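PDB 3PFD: acyl-CoA dehydrogenase from Mycobacterium thermoresistibile, which catalyses the alpha,beta-dehydrogenation of saturated acyl-CoA thioesters to 2,3-dehydroacyl-CoA in fatty acid metabolism, passing the electrons through a bound FAD cofactor. Local coordinates for residues 36-41 / 57-62; 28-33 / 83-88; 53-58 / 95-100; 101-106 / 170-175. One frame throughout, in Å; residues are numbered along the deposited sequence.

Contact 1. Residues 36-41 / 57-62; sequences KEIAPY and AALNSS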
loop_
_atom_site.group_PDB
_atom_site.type_symbol
_atom_site.label_atom_id
_atom_site.label_comp_id
_atom_site.label_asym_id
_atom_site.label_seq_id
_atom_site.Cartn_x
_atom_site.Cartn_y
_atom_site.Cartn_z
ATOM N N LYS C 36 2.972 35.170 -6.049
ATOM C CA LYS C 36 3.028 36.366 -6.878
ATOM C C LYS C 36 4.235 36.359 -7.817
ATOM O O LYS C 36 4.089 36.629 -9.002
ATOM C CB LYS C 36 3.037 37.646 -6.015
ATOM C CG LYS C 36 1.743 37.921 -5.237
ATOM C CD LYS C 36 1.944 39.088 -4.237
ATOM C CE LYS C 36 0.653 39.484 -3.507
ATOM N NZ LYS C 36 0.923 40.388 -2.347
ATOM N N GLU C 37 5.412 36.048 -7.277
ATOM C CA GLU C 37 6.686 36.245 -7.990
ATOM C C GLU C 37 7.323 34.980 -8.574
ATOM O O GLU C 37 8.196 35.070 -9.447
ATOM C CB GLU C 37 7.714 36.933 -7.081
ATOM C CG GLU C 37 7.264 38.258 -6.456
ATOM C CD GLU C 37 7.109 39.410 -7.459
ATOM O OE1 GLU C 37 7.639 39.329 -8.601
ATOM O OE2 GLU C 37 6.449 40.414 -7.085
ATOM N N ILE C 38 6.908 33.804 -8.106
ATOM C CA ILE C 38 7.543 32.561 -8.545
ATOM C C ILE C 38 6.607 31.676 -9.399
ATOM O O ILE C 38 7.007 31.192 -10.456
ATOM C CB ILE C 38 8.070 31.751 -7.322
ATOM C CG1 ILE C 38 9.113 32.575 -6.535
ATOM C CG2 ILE C 38 8.653 30.385 -7.757
ATOM C CD1 ILE C 38 9.552 31.879 -5.226
ATOM N N ALA C 39 5.385 31.448 -8.915
ATOM C CA ALA C 39 4.390 30.622 -9.608
ATOM C C ALA C 39 4.141 30.951 -11.091
ATOM O O ALA C 39 3.957 30.013 -11.877
ATOM C CB ALA C 39 3.021 30.577 -8.826
ATOM N N PRO C 40 4.093 32.256 -11.478
ATOM C CA PRO C 40 3.812 32.505 -12.915
ATOM C C PRO C 40 4.863 31.954 -13.898
ATOM O O PRO C 40 4.535 31.710 -15.060
ATOM C CB PRO C 40 3.707 34.048 -13.009
ATOM C CG PRO C 40 3.292 34.492 -11.596
ATOM C CD PRO C 40 4.040 33.505 -10.682
ATOM N N TYR C 41 6.092 31.729 -13.428
ATOM C CA TYR C 41 7.193 31.259 -14.291
ATOM C C TYR C 41 7.492 29.759 -14.202
ATOM O O TYR C 41 8.206 29.212 -15.040
ATOM C CB TYR C 41 8.460 32.087 -14.026
ATOM C CG TYR C 41 8.150 33.565 -14.023
ATOM C CD1 TYR C 41 8.037 34.267 -15.223
ATOM C CD2 TYR C 41 7.906 34.247 -12.825
ATOM C CE1 TYR C 41 7.722 35.630 -15.240
ATOM C CE2 TYR C 41 7.575 35.610 -12.823
ATOM C CZ TYR C 41 7.492 36.297 -14.035
ATOM O OH TYR C 41 7.179 37.648 -14.049
ATOM N N ALA C 57 15.815 36.313 -8.270
ATOM C CA ALA C 57 15.745 37.752 -8.023
ATOM C C ALA C 57 14.803 38.100 -6.862
ATOM O O ALA C 57 15.159 38.890 -5.989
ATOM C CB ALA C 57 15.355 38.516 -9.302
ATOM N N ALA C 58 13.629 37.474 -6.840
ATOM C CA ALA C 58 12.633 37.731 -5.807
ATOM C C ALA C 58 13.103 37.218 -4.442
ATOM O O ALA C 58 12.966 37.907 -3.430
ATOM C CB ALA C 58 11.310 37.100 -6.197
ATOM N N LEU C 59 13.676 36.018 -4.426
ATOM C CA LEU C 59 14.164 35.433 -3.182
ATOM C C LEU C 59 15.335 36.250 -2.624
ATOM O O LEU C 59 15.327 36.583 -1.446
ATOM C CB LEU C 59 14.502 33.935 -3.352
ATOM C CG LEU C 59 13.319 32.966 -3.602
ATOM C CD1 LEU C 59 13.788 31.594 -4.115
ATOM C CD2 LEU C 59 12.413 32.768 -2.368
ATOM N N ASN C 60 16.304 36.592 -3.485
ATOM C CA ASN C 60 17.484 37.377 -3.113
ATOM C C ASN C 60 17.113 38.753 -2.555
ATOM O O ASN C 60 17.646 39.175 -1.517
ATOM C CB ASN C 60 18.432 37.577 -4.324
ATOM C CG ASN C 60 19.309 36.362 -4.618
ATOM O OD1 ASN C 60 19.485 35.468 -3.784
ATOM N ND2 ASN C 60 19.871 36.333 -5.816
ATOM N N SER C 61 16.213 39.455 -3.242
ATOM C CA SER C 61 15.884 40.824 -2.853
ATOM C C SER C 61 14.911 40.927 -1.667
ATOM O O SER C 61 14.913 41.924 -0.958
ATOM C CB SER C 61 15.422 41.656 -4.056
ATOM O OG SER C 61 14.108 41.317 -4.458
ATOM N N SER C 62 14.096 39.907 -1.428
ATOM C CA SER C 62 13.286 39.902 -0.218
ATOM C C SER C 62 14.001 39.177 0.942
ATOM O O SER C 62 13.425 39.015 2.017
ATOM C CB SER C 62 11.928 39.284 -0.482
ATOM O OG SER C 62 12.083 37.882 -0.662
#
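Ala58 sets its methyl group against the base of the Glu37 side chain, CB of Ala58 lying 3.7 Å from CB of Glu37, and so brings helix 53-61 close to helix 24-47 in the all-helical N-terminal domain of the acyl-CoA dehydrogenase fold. The glutamate takes part mainly through this methylene. With chi1 at -55° its CG stands beside the backbone N, and the chain bends again at chi2; the residue as a whole is exposed. One residue on, Leu59 turns inward: although its CB does not point at the partner helix, the end of the side chain reaches it, and CD2 of Leu59 comes to 4.1 Å from CD1 of Ile38. The two branched chains meet at about a right angle, methyl to methyl. Ile38 extends its CG1 arm (chi2 174°), which carries CD1 across to the leucine. Leu33, one helical turn and more before Ile38, packs on Ile38, Ala58 and Leu59 together, and Ile100 and Pro101 of helix 95-114 also cover Leu59. No hydrogen bond joins the two segments, so their meeting is purely apolar. Towards the end of helix 53-61, two serines fold back on their own backbone. OG of Ser61 donates to O of Ala57 at 3.1 Å, and OG of Ser62 donates to O of Ala58 at 2.9 Å; each carbonyl also receives the serine's own backbone N, from the opposite face of its plane.

Contact 2. Residues 28-33 / 83-88; sequences EAIRAL and TCIVIE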
loop_
_atom_site.group_PDB
_atom_site.type_symbol
_atom_site.label_atom_id
_atom_site.label_comp_id
_atom_site.label_asym_id
_atom_site.label_seq_id
_atom_site.Cartn_x
_atom_site.Cartn_y
_atom_site.Cartn_z
ATOM N N GLU C 28 2.951 33.304 5.747
ATOM C CA GLU C 28 2.116 34.207 4.954
ATOM C C GLU C 28 2.971 35.031 3.972
ATOM O O GLU C 28 2.607 35.190 2.796
ATOM C CB GLU C 28 1.242 35.108 5.874
ATOM C CG GLU C 28 0.220 34.306 6.725
ATOM C CD GLU C 28 -0.664 35.144 7.674
ATOM O OE1 GLU C 28 -1.897 34.922 7.665
ATOM O OE2 GLU C 28 -0.152 35.995 8.446
ATOM N N ALA C 29 4.112 35.529 4.451
ATOM C CA ALA C 29 5.048 36.301 3.632
ATOM C C ALA C 29 5.694 35.486 2.512
ATOM O O ALA C 29 5.749 35.950 1.376
ATOM C CB ALA C 29 6.123 36.935 4.503
ATOM N N ILE C 30 6.199 34.286 2.821
ATOM C CA ILE C 30 6.801 33.454 1.768
ATOM C C ILE C 30 5.789 32.931 0.768
ATOM O O ILE C 30 6.086 32.894 -0.412
ATOM C CB ILE C 30 7.728 32.306 2.277
ATOM C CG1 ILE C 30 8.414 31.617 1.093
ATOM C CG2 ILE C 30 6.982 31.313 3.128
ATOM C CD1 ILE C 30 9.289 32.551 0.237
ATOM N N ARG C 31 4.594 32.556 1.229
ATOM C CA ARG C 31 3.521 32.156 0.310
ATOM C C ARG C 31 3.148 33.264 -0.662
ATOM O O ARG C 31 2.897 32.994 -1.831
ATOM C CB ARG C 31 2.251 31.711 1.042
ATOM C CG ARG C 31 1.165 31.218 0.063
ATOM C CD ARG C 31 0.032 30.508 0.729
ATOM N NE ARG C 31 0.421 29.128 1.039
ATOM C CZ ARG C 31 -0.421 28.156 1.389
ATOM N NH1 ARG C 31 -1.733 28.391 1.485
ATOM N NH2 ARG C 31 0.053 26.944 1.640
ATOM N N ALA C 32 3.063 34.501 -0.173
ATOM C CA ALA C 32 2.679 35.634 -1.037
ATOM C C ALA C 32 3.738 35.858 -2.109
ATOM O O ALA C 32 3.418 35.989 -3.282
ATOM C CB ALA C 32 2.441 36.905 -0.222
ATOM N N LEU C 33 5.003 35.849 -1.709
ATOM C CA LEU C 33 6.093 35.966 -2.666
ATOM C C LEU C 33 6.089 34.807 -3.664
ATOM O O LEU C 33 6.218 35.027 -4.866
ATOM C CB LEU C 33 7.434 36.031 -1.943
ATOM C CG LEU C 33 8.596 36.385 -2.866
ATOM C CD1 LEU C 33 9.508 37.301 -2.120
ATOM C CD2 LEU C 33 9.348 35.160 -3.384
ATOM N N THR C 83 13.392 27.841 8.169
ATOM C CA THR C 83 14.046 27.441 6.939
ATOM C C THR C 83 13.246 26.359 6.188
ATOM O O THR C 83 13.062 26.511 4.979
ATOM C CB THR C 83 15.480 27.007 7.193
ATOM O OG1 THR C 83 16.215 28.133 7.691
ATOM C CG2 THR C 83 16.138 26.532 5.914
ATOM N N CYS C 84 12.733 25.331 6.892
ATOM C CA CYS C 84 11.858 24.326 6.254
ATOM C C CYS C 84 10.596 24.945 5.645
ATOM O O CYS C 84 10.174 24.576 4.544
ATOM C CB CYS C 84 11.460 23.178 7.215
ATOM S SG CYS C 84 12.744 22.006 7.628
ATOM N N ILE C 85 9.954 25.851 6.372
ATOM C CA ILE C 85 8.711 26.463 5.875
ATOM C C ILE C 85 8.950 27.241 4.570
ATOM O O ILE C 85 8.142 27.205 3.649
ATOM C CB ILE C 85 8.003 27.298 6.998
ATOM C CG1 ILE C 85 7.414 26.336 8.054
ATOM C CG2 ILE C 85 6.926 28.224 6.391
ATOM C CD1 ILE C 85 7.047 26.964 9.436
ATOM N N VAL C 86 10.094 27.919 4.485
ATOM C CA VAL C 86 10.473 28.680 3.274
ATOM C C VAL C 86 10.598 27.701 2.104
ATOM O O VAL C 86 9.910 27.838 1.068
ATOM C CB VAL C 86 11.769 29.558 3.515
ATOM C CG1 VAL C 86 12.369 30.152 2.188
ATOM C CG2 VAL C 86 11.450 30.670 4.476
ATOM N N ILE C 87 11.396 26.654 2.298
ATOM C CA ILE C 87 11.621 25.666 1.246
ATOM C C ILE C 87 10.323 25.003 0.788
ATOM O O ILE C 87 10.077 24.884 -0.417
ATOM C CB ILE C 87 12.674 24.644 1.684
ATOM C CG1 ILE C 87 14.037 25.343 1.730
ATOM C CG2 ILE C 87 12.691 23.394 0.779
ATOM C CD1 ILE C 87 14.998 24.714 2.691
ATOM N N GLU C 88 9.494 24.628 1.761
ATOM C CA GLU C 88 8.183 24.032 1.528
ATOM C C GLU C 88 7.266 24.944 0.714
ATOM O O GLU C 88 6.621 24.493 -0.233
ATOM C CB GLU C 88 7.526 23.716 2.891
ATOM C CG GLU C 88 6.063 23.220 2.876
ATOM C CD GLU C 88 5.477 23.134 4.304
ATOM O OE1 GLU C 88 6.254 22.852 5.249
ATOM O OE2 GLU C 88 4.263 23.382 4.496
#
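Ile30 carries the whole of helix 24-47's share of this contact, resting on the backbone and side chains of Ile85 and Val86 in helix 80-91. With chi1 at -174° its CG1 arm points opposite to the backbone N, which leaves CG2 between N and the carbonyl carbon and sends the two branches to different neighbours. CG2 of Ile30 stands 4.5 Å from CG2 of Ile85, while CG1 of Ile30 meets Val86, 4.4 Å from its CG1 and 4.1 Å from its O. The isoleucine therefore lies as much on the main chain of the other helix as on its side chains. Arg31, next along, makes no contact with segment 83-88: its NE forms a salt bridge with Glu89, just beyond that segment, and its NH2 remains 6.2 Å from OE2 of Glu88. That buried carboxylate is held by Arg27 and Arg309 through OE2 and by the hydroxyl of Tyr313 through OE1, so its charge is probably well balanced. Between the two segments themselves the join is a small aliphatic patch, packing two helices together within the N-terminal helical domain of an acyl-CoA dehydrogenase.

Contact 3. Residues 53-58 / 95-100; sequences EEALAA and CSASLI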
loop_
_atom_site.group_PDB
_atom_site.type_symbol
_atom_site.label_atom_id
_atom_site.label_comp_id
_atom_site.label_asym_id
_atom_site.label_seq_id
_atom_site.Cartn_x
_atom_site.Cartn_y
_atom_site.Cartn_z
ATOM N N GLU C 53 15.259 32.175 -12.923
ATOM C CA GLU C 53 15.887 33.489 -12.646
ATOM C C GLU C 53 14.989 34.456 -11.920
ATOM O O GLU C 53 15.437 35.194 -11.054
ATOM C CB GLU C 53 16.365 34.180 -13.936
ATOM C CG GLU C 53 17.875 34.240 -14.126
ATOM C CD GLU C 53 18.633 34.914 -12.980
ATOM O OE1 GLU C 53 18.415 36.115 -12.694
ATOM O OE2 GLU C 53 19.488 34.238 -12.382
ATOM N N GLU C 54 13.724 34.486 -12.321
ATOM C CA GLU C 54 12.731 35.332 -11.657
ATOM C C GLU C 54 12.541 34.971 -10.175
ATOM O O GLU C 54 12.512 35.862 -9.313
ATOM C CB GLU C 54 11.396 35.250 -12.385
ATOM C CG GLU C 54 11.449 35.640 -13.842
ATOM C CD GLU C 54 11.668 34.461 -14.777
ATOM O OE1 GLU C 54 12.023 33.350 -14.326
ATOM O OE2 GLU C 54 11.513 34.653 -15.996
ATOM N N ALA C 55 12.435 33.673 -9.872
ATOM C CA ALA C 55 12.456 33.252 -8.483
ATOM C C ALA C 55 13.732 33.721 -7.735
ATOM O O ALA C 55 13.623 34.220 -6.637
ATOM C CB ALA C 55 12.269 31.747 -8.352
ATOM N N LEU C 56 14.914 33.562 -8.333
ATOM C CA LEU C 56 16.166 33.956 -7.691
ATOM C C LEU C 56 16.188 35.451 -7.319
ATOM O O LEU C 56 16.524 35.804 -6.186
ATOM C CB LEU C 56 17.375 33.610 -8.567
ATOM C CG LEU C 56 18.765 33.949 -7.982
ATOM C CD1 LEU C 56 19.130 33.108 -6.722
ATOM C CD2 LEU C 56 19.863 33.834 -9.044
ATOM N N ALA C 57 15.815 36.313 -8.270
ATOM C CA ALA C 57 15.745 37.752 -8.023
ATOM C C ALA C 57 14.803 38.100 -6.862
ATOM O O ALA C 57 15.159 38.890 -5.989
ATOM C CB ALA C 57 15.355 38.516 -9.302
ATOM N N ALA C 58 13.629 37.474 -6.840
ATOM C CA ALA C 58 12.633 37.731 -5.807
ATOM C C ALA C 58 13.103 37.218 -4.442
ATOM O O ALA C 58 12.966 37.907 -3.430
ATOM C CB ALA C 58 11.310 37.100 -6.197
ATOM N N CYS C 95 9.388 23.498 -7.749
ATOM C CA CYS C 95 10.376 22.705 -7.026
ATOM C C CYS C 95 11.784 23.100 -7.453
ATOM O O CYS C 95 12.669 23.207 -6.598
ATOM C CB CYS C 95 10.116 21.218 -7.215
ATOM S SG CYS C 95 11.099 20.102 -6.189
ATOM N N SER C 96 12.004 23.379 -8.741
ATOM C CA SER C 96 13.348 23.863 -9.135
ATOM C C SER C 96 13.760 25.102 -8.341
ATOM O O SER C 96 14.890 25.206 -7.885
ATOM C CB SER C 96 13.467 24.110 -10.632
ATOM O OG SER C 96 13.214 22.920 -11.366
ATOM N N ALA C 97 12.834 26.043 -8.198
ATOM C CA ALA C 97 13.072 27.256 -7.429
ATOM C C ALA C 97 13.393 26.967 -5.965
ATOM O O ALA C 97 14.274 27.623 -5.383
ATOM C CB ALA C 97 11.862 28.219 -7.554
ATOM N N SER C 98 12.667 26.005 -5.364
ATOM C CA SER C 98 12.891 25.617 -3.965
ATOM C C SER C 98 14.333 25.164 -3.700
ATOM O O SER C 98 14.829 25.255 -2.576
ATOM C CB SER C 98 11.881 24.531 -3.491
ATOM O OG SER C 98 12.239 23.240 -3.985
ATOM N N LEU C 99 15.012 24.709 -4.751
ATOM C CA LEU C 99 16.390 24.245 -4.607
ATOM C C LEU C 99 17.397 25.395 -4.423
ATOM O O LEU C 99 18.557 25.156 -4.077
ATOM C CB LEU C 99 16.765 23.338 -5.789
ATOM C CG LEU C 99 16.131 21.934 -5.761
ATOM C CD1 LEU C 99 16.228 21.252 -7.125
ATOM C CD2 LEU C 99 16.817 21.076 -4.712
ATOM N N ILE C 100 16.966 26.633 -4.649
ATOM C CA ILE C 100 17.826 27.801 -4.350
ATOM C C ILE C 100 18.048 27.867 -2.833
ATOM O O ILE C 100 19.204 27.723 -2.361
ATOM C CB ILE C 100 17.221 29.125 -4.920
ATOM C CG1 ILE C 100 17.129 29.064 -6.453
ATOM C CG2 ILE C 100 17.999 30.371 -4.426
ATOM C CD1 ILE C 100 16.109 30.058 -7.026
#
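Ile100 lies across Leu56, the two side chains meeting at about a right angle, with CG2 of Ile100 3.7 Å from CD1 of Leu56. The pair belongs to the N-terminal helical domain of the acyl-CoA dehydrogenase fold, where the segments of helix 53-61 and helix 95-114 run in broadly the same direction at 38° to each other, their axes 9.5 Å apart. The CB bond of Leu56 does not face helix 95-114, but with CG trans to the backbone N (chi1 -179°) the end of the side chain comes round to it. Ile100 has a second foothold: its CD1 passes over the helix backbone, 3.9 Å from N of Leu56, and also borders the methyl of Ala55. Where the segments come closest, small residues face each other, CB of Ala55 lying 3.6 Å from CB of Ala97. Ile38 of helix 24-47 covers Ala55, and Val90 of helix 80-91 adjoins Ala97, so these two helices also pack against the alanine pair. At the start of helix 95-114, Asp94 accepts a hydrogen bond from N of Ala97 through its side chain. Ser98 turns from the interface to its own helix and to Gln262 of helix 256-280: its OG donates to O of Cys95 at 2.6 Å, in the plane of that carbonyl and on a lone pair, with a C=O...donor angle of 125°.

Contact 4. Residues 101-106 / 170-175; sequences PAVNKL and ITNGGK. With FDA (dihydroflavine-adenine dinucleotide), chain B.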
loop_
_atom_site.group_PDB
_atom_site.type_symbol
_atom_site.label_atom_id
_atom_site.label_comp_id
_atom_site.label_asym_id
_atom_site.label_seq_id
_atom_site.Cartn_x
_atom_site.Cartn_y
_atom_site.Cartn_z
ATOM N N PRO C 101 16.959 28.028 -2.044
ATOM C CA PRO C 101 17.241 27.978 -0.602
ATOM C C PRO C 101 17.689 26.607 -0.094
ATOM O O PRO C 101 18.480 26.554 0.844
ATOM C CB PRO C 101 15.910 28.394 0.038
ATOM C CG PRO C 101 14.843 28.007 -1.005
ATOM C CD PRO C 101 15.545 28.348 -2.323
ATOM N N ALA C 102 17.210 25.511 -0.694
ATOM C CA ALA C 102 17.523 24.162 -0.167
ATOM C C ALA C 102 18.988 23.835 -0.393
ATOM O O ALA C 102 19.643 23.260 0.487
ATOM C CB ALA C 102 16.636 23.081 -0.798
ATOM N N VAL C 103 19.492 24.188 -1.578
ATOM C CA VAL C 103 20.926 23.959 -1.891
ATOM C C VAL C 103 21.849 25.033 -1.338
ATOM O O VAL C 103 23.014 24.737 -0.997
ATOM C CB VAL C 103 21.168 23.548 -3.376
ATOM C CG1 VAL C 103 22.669 23.330 -3.683
ATOM C CG2 VAL C 103 20.392 22.259 -3.647
ATOM N N ASN C 104 21.337 26.262 -1.183
ATOM C CA ASN C 104 22.091 27.245 -0.425
ATOM C C ASN C 104 22.452 26.683 0.966
ATOM O O ASN C 104 23.571 26.875 1.449
ATOM C CB ASN C 104 21.374 28.609 -0.342
ATOM C CG ASN C 104 21.561 29.448 -1.616
ATOM O OD1 ASN C 104 22.390 29.123 -2.477
ATOM N ND2 ASN C 104 20.792 30.523 -1.742
ATOM N N LYS C 105 21.516 25.945 1.572
ATOM C CA LYS C 105 21.754 25.316 2.848
ATOM C C LYS C 105 22.690 24.101 2.704
ATOM O O LYS C 105 23.674 24.008 3.412
ATOM C CB LYS C 105 20.429 24.947 3.555
ATOM C CG LYS C 105 20.613 24.897 5.066
ATOM C CD LYS C 105 19.643 24.027 5.824
ATOM C CE LYS C 105 20.210 23.873 7.246
ATOM N NZ LYS C 105 19.190 23.472 8.209
ATOM N N LEU C 106 22.386 23.182 1.790
ATOM C CA LEU C 106 23.258 22.028 1.513
ATOM C C LEU C 106 24.732 22.423 1.291
ATOM O O LEU C 106 25.624 21.802 1.875
ATOM C CB LEU C 106 22.743 21.227 0.299
ATOM C CG LEU C 106 23.342 19.826 0.062
ATOM C CD1 LEU C 106 23.095 18.909 1.272
ATOM C CD2 LEU C 106 22.808 19.170 -1.222
ATOM N N ILE C 170 25.545 17.733 -9.826
ATOM C CA ILE C 170 25.681 18.906 -8.955
ATOM C C ILE C 170 24.586 19.930 -9.233
ATOM O O ILE C 170 24.578 20.613 -10.262
ATOM C CB ILE C 170 27.109 19.546 -9.020
ATOM C CG1 ILE C 170 28.206 18.508 -8.719
ATOM C CG2 ILE C 170 27.208 20.800 -8.105
ATOM C CD1 ILE C 170 27.929 17.561 -7.479
ATOM N N THR C 171 23.655 20.025 -8.292
ATOM C CA THR C 171 22.514 20.934 -8.388
ATOM C C THR C 171 23.038 22.369 -8.359
ATOM O O THR C 171 23.893 22.695 -7.533
ATOM C CB THR C 171 21.580 20.708 -7.198
ATOM O OG1 THR C 171 21.015 19.410 -7.299
ATOM C CG2 THR C 171 20.462 21.722 -7.149
ATOM N N ASN C 172 22.499 23.206 -9.249
ATOM C CA ASN C 172 22.879 24.632 -9.401
ATOM C C ASN C 172 24.306 24.858 -9.911
ATOM O O ASN C 172 24.799 25.992 -9.921
ATOM C CB ASN C 172 22.524 25.491 -8.163
ATOM C CG ASN C 172 20.982 25.517 -7.865
ATOM O OD1 ASN C 172 20.140 25.370 -8.775
ATOM N ND2 ASN C 172 20.626 25.678 -6.578
ATOM N N GLY C 173 24.944 23.771 -10.358
ATOM C CA GLY C 173 26.224 23.850 -11.069
ATOM C C GLY C 173 26.132 24.909 -12.157
ATOM O O GLY C 173 25.130 24.988 -12.876
ATOM N N GLY C 174 27.138 25.770 -12.242
ATOM C CA GLY C 174 27.161 26.834 -13.264
ATOM C C GLY C 174 26.447 28.120 -12.858
ATOM O O GLY C 174 26.601 29.159 -13.512
ATOM N N LYS C 175 25.642 28.053 -11.797
ATOM C CA LYS C 175 24.989 29.242 -11.268
ATOM C C LYS C 175 25.641 29.636 -9.927
ATOM O O LYS C 175 25.610 30.803 -9.534
ATOM C CB LYS C 175 23.480 29.017 -11.089
ATOM C CG LYS C 175 22.675 28.854 -12.395
ATOM C CD LYS C 175 22.644 30.133 -13.233
ATOM C CE LYS C 175 22.402 29.813 -14.702
ATOM N NZ LYS C 175 22.449 31.040 -15.551
HETATM P PA FDA B . 23.178 4.189 -6.814
HETATM O O1A FDA B . 23.921 4.395 -5.523
HETATM O O2A FDA B . 23.823 3.461 -7.967
HETATM O O5B FDA B . 21.796 3.447 -6.444
HETATM C C5B FDA B . 21.080 2.621 -7.368
HETATM C C4B FDA B . 19.978 1.865 -6.611
HETATM O O4B FDA B . 20.555 0.935 -5.688
HETATM C C3B FDA B . 19.112 2.806 -5.771
HETATM O O3B FDA B . 17.781 2.272 -5.751
HETATM C C2B FDA B . 19.714 2.691 -4.381
HETATM O O2B FDA B . 18.776 2.983 -3.341
HETATM C C1B FDA B . 20.128 1.237 -4.364
HETATM N N9A FDA B . 21.167 0.951 -3.355
HETATM C C8A FDA B . 22.450 1.356 -3.388
HETATM N N7A FDA B . 23.095 0.883 -2.293
HETATM C C5A FDA B . 22.203 0.174 -1.558
HETATM C C6A FDA B . 22.291 -0.526 -0.344
HETATM N N6A FDA B . 23.473 -0.569 0.346
HETATM N N1A FDA B . 21.183 -1.154 0.134
HETATM C C2A FDA B . 20.023 -1.086 -0.557
HETATM N N3A FDA B . 19.901 -0.428 -1.732
HETATM C C4A FDA B . 20.979 0.220 -2.245
HETATM N N1 FDA B . 24.931 14.818 -5.403
HETATM C C2 FDA B . 25.779 15.840 -5.073
HETATM O O2 FDA B . 26.960 15.617 -4.694
HETATM N N3 FDA B . 25.356 17.119 -5.160
HETATM C C4 FDA B . 24.098 17.406 -5.565
HETATM O O4 FDA B . 23.779 18.606 -5.635
HETATM C C4X FDA B . 23.192 16.376 -5.889
HETATM N N5 FDA B . 21.974 16.641 -6.405
HETATM C C5X FDA B . 21.357 15.748 -7.198
HETATM C C6 FDA B . 20.394 16.151 -8.134
HETATM C C7 FDA B . 19.821 15.208 -9.006
HETATM C C7M FDA B . 18.774 15.639 -10.012
HETATM C C8 FDA B . 20.174 13.869 -8.922
HETATM C C8M FDA B . 19.562 12.823 -9.838
HETATM C C9 FDA B . 21.115 13.471 -7.991
HETATM C C9A FDA B . 21.718 14.403 -7.140
HETATM N N10 FDA B . 22.845 14.033 -6.376
HETATM C C10 FDA B . 23.639 15.063 -5.803
HETATM C "C1'" FDA B . 23.317 12.647 -6.386
HETATM C "C2'" FDA B . 22.449 11.738 -5.505
HETATM O "O2'" FDA B . 22.646 11.959 -4.090
HETATM C "C3'" FDA B . 22.711 10.307 -5.923
HETATM O "O3'" FDA B . 22.007 10.070 -7.168
HETATM C "C4'" FDA B . 22.254 9.293 -4.857
HETATM O "O4'" FDA B . 23.115 9.349 -3.717
HETATM C "C5'" FDA B . 22.248 7.865 -5.386
HETATM O "O5'" FDA B . 23.482 7.600 -6.067
HETATM P P FDA B . 23.430 6.970 -7.547
HETATM O O1P FDA B . 22.585 7.880 -8.403
HETATM O O2P FDA B . 24.839 6.634 -7.976
HETATM O O3P FDA B . 22.578 5.617 -7.347
HETATM O O HOH W 1 22.251 26.831 -4.368
#
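The amide of Asn172 has Val103 off one side of its plane, with ND2 of Asn172 3.9 Å from CB of Val103, while a water lying slightly to the other side accepts from ND2 and donates to OD1 of Asn104. At the flavin, CD1 of Ile170 lies off one face of the pyrimidine, beyond its N3 rim, 3.5 Å from N3, and N of Thr171 reaches O4 from well above the ring plane, on the same side. It donates to flavin O4 over 3.0 Å in a nearly straight bond (169°). The reduced N5 in turn donates to OG1 of Thr171 at 3.1 Å, a more bent bond of 137°. Both grips come from one residue because chi1 of -66° holds OG1 beside the backbone N. Here strand 160-171 of the middle beta domain ends in a type II turn, from Ile170 to Gly173, which brings that domain against helix 95-114 of the N-terminal helical domain. The same torsion turns the methyl of Thr171 to the helix, where its CG2 presses on CG2 of Val103 at 3.5 Å. Ser135 hydrogen-bonds the carbonyl of Thr171, tying this flavin-binding residue to strand 134-137.

Contacts 1, 2 and 3 lie together in the N-terminal helical domain. Contacts 1 and 2 share helix 24-47, contacts 1 and 3 share helix 53-61 and residues 57-58, and their centres are 7 to 12 Å apart. Along the chain, contact 1 is nested within the loop closed by contact 2, while contacts 2 and 3 alternate, interlocking the helices into one bundle. Contact 4 comes after the others and continues along helix 95-114 from contact 3, 11 Å away between centres, to the middle beta domain. That helix thus leads from the bundle core to the flavin: the side chain of Ile100 is still about 12 Å from the cofactor, whereas contact 4 includes residues that bind it.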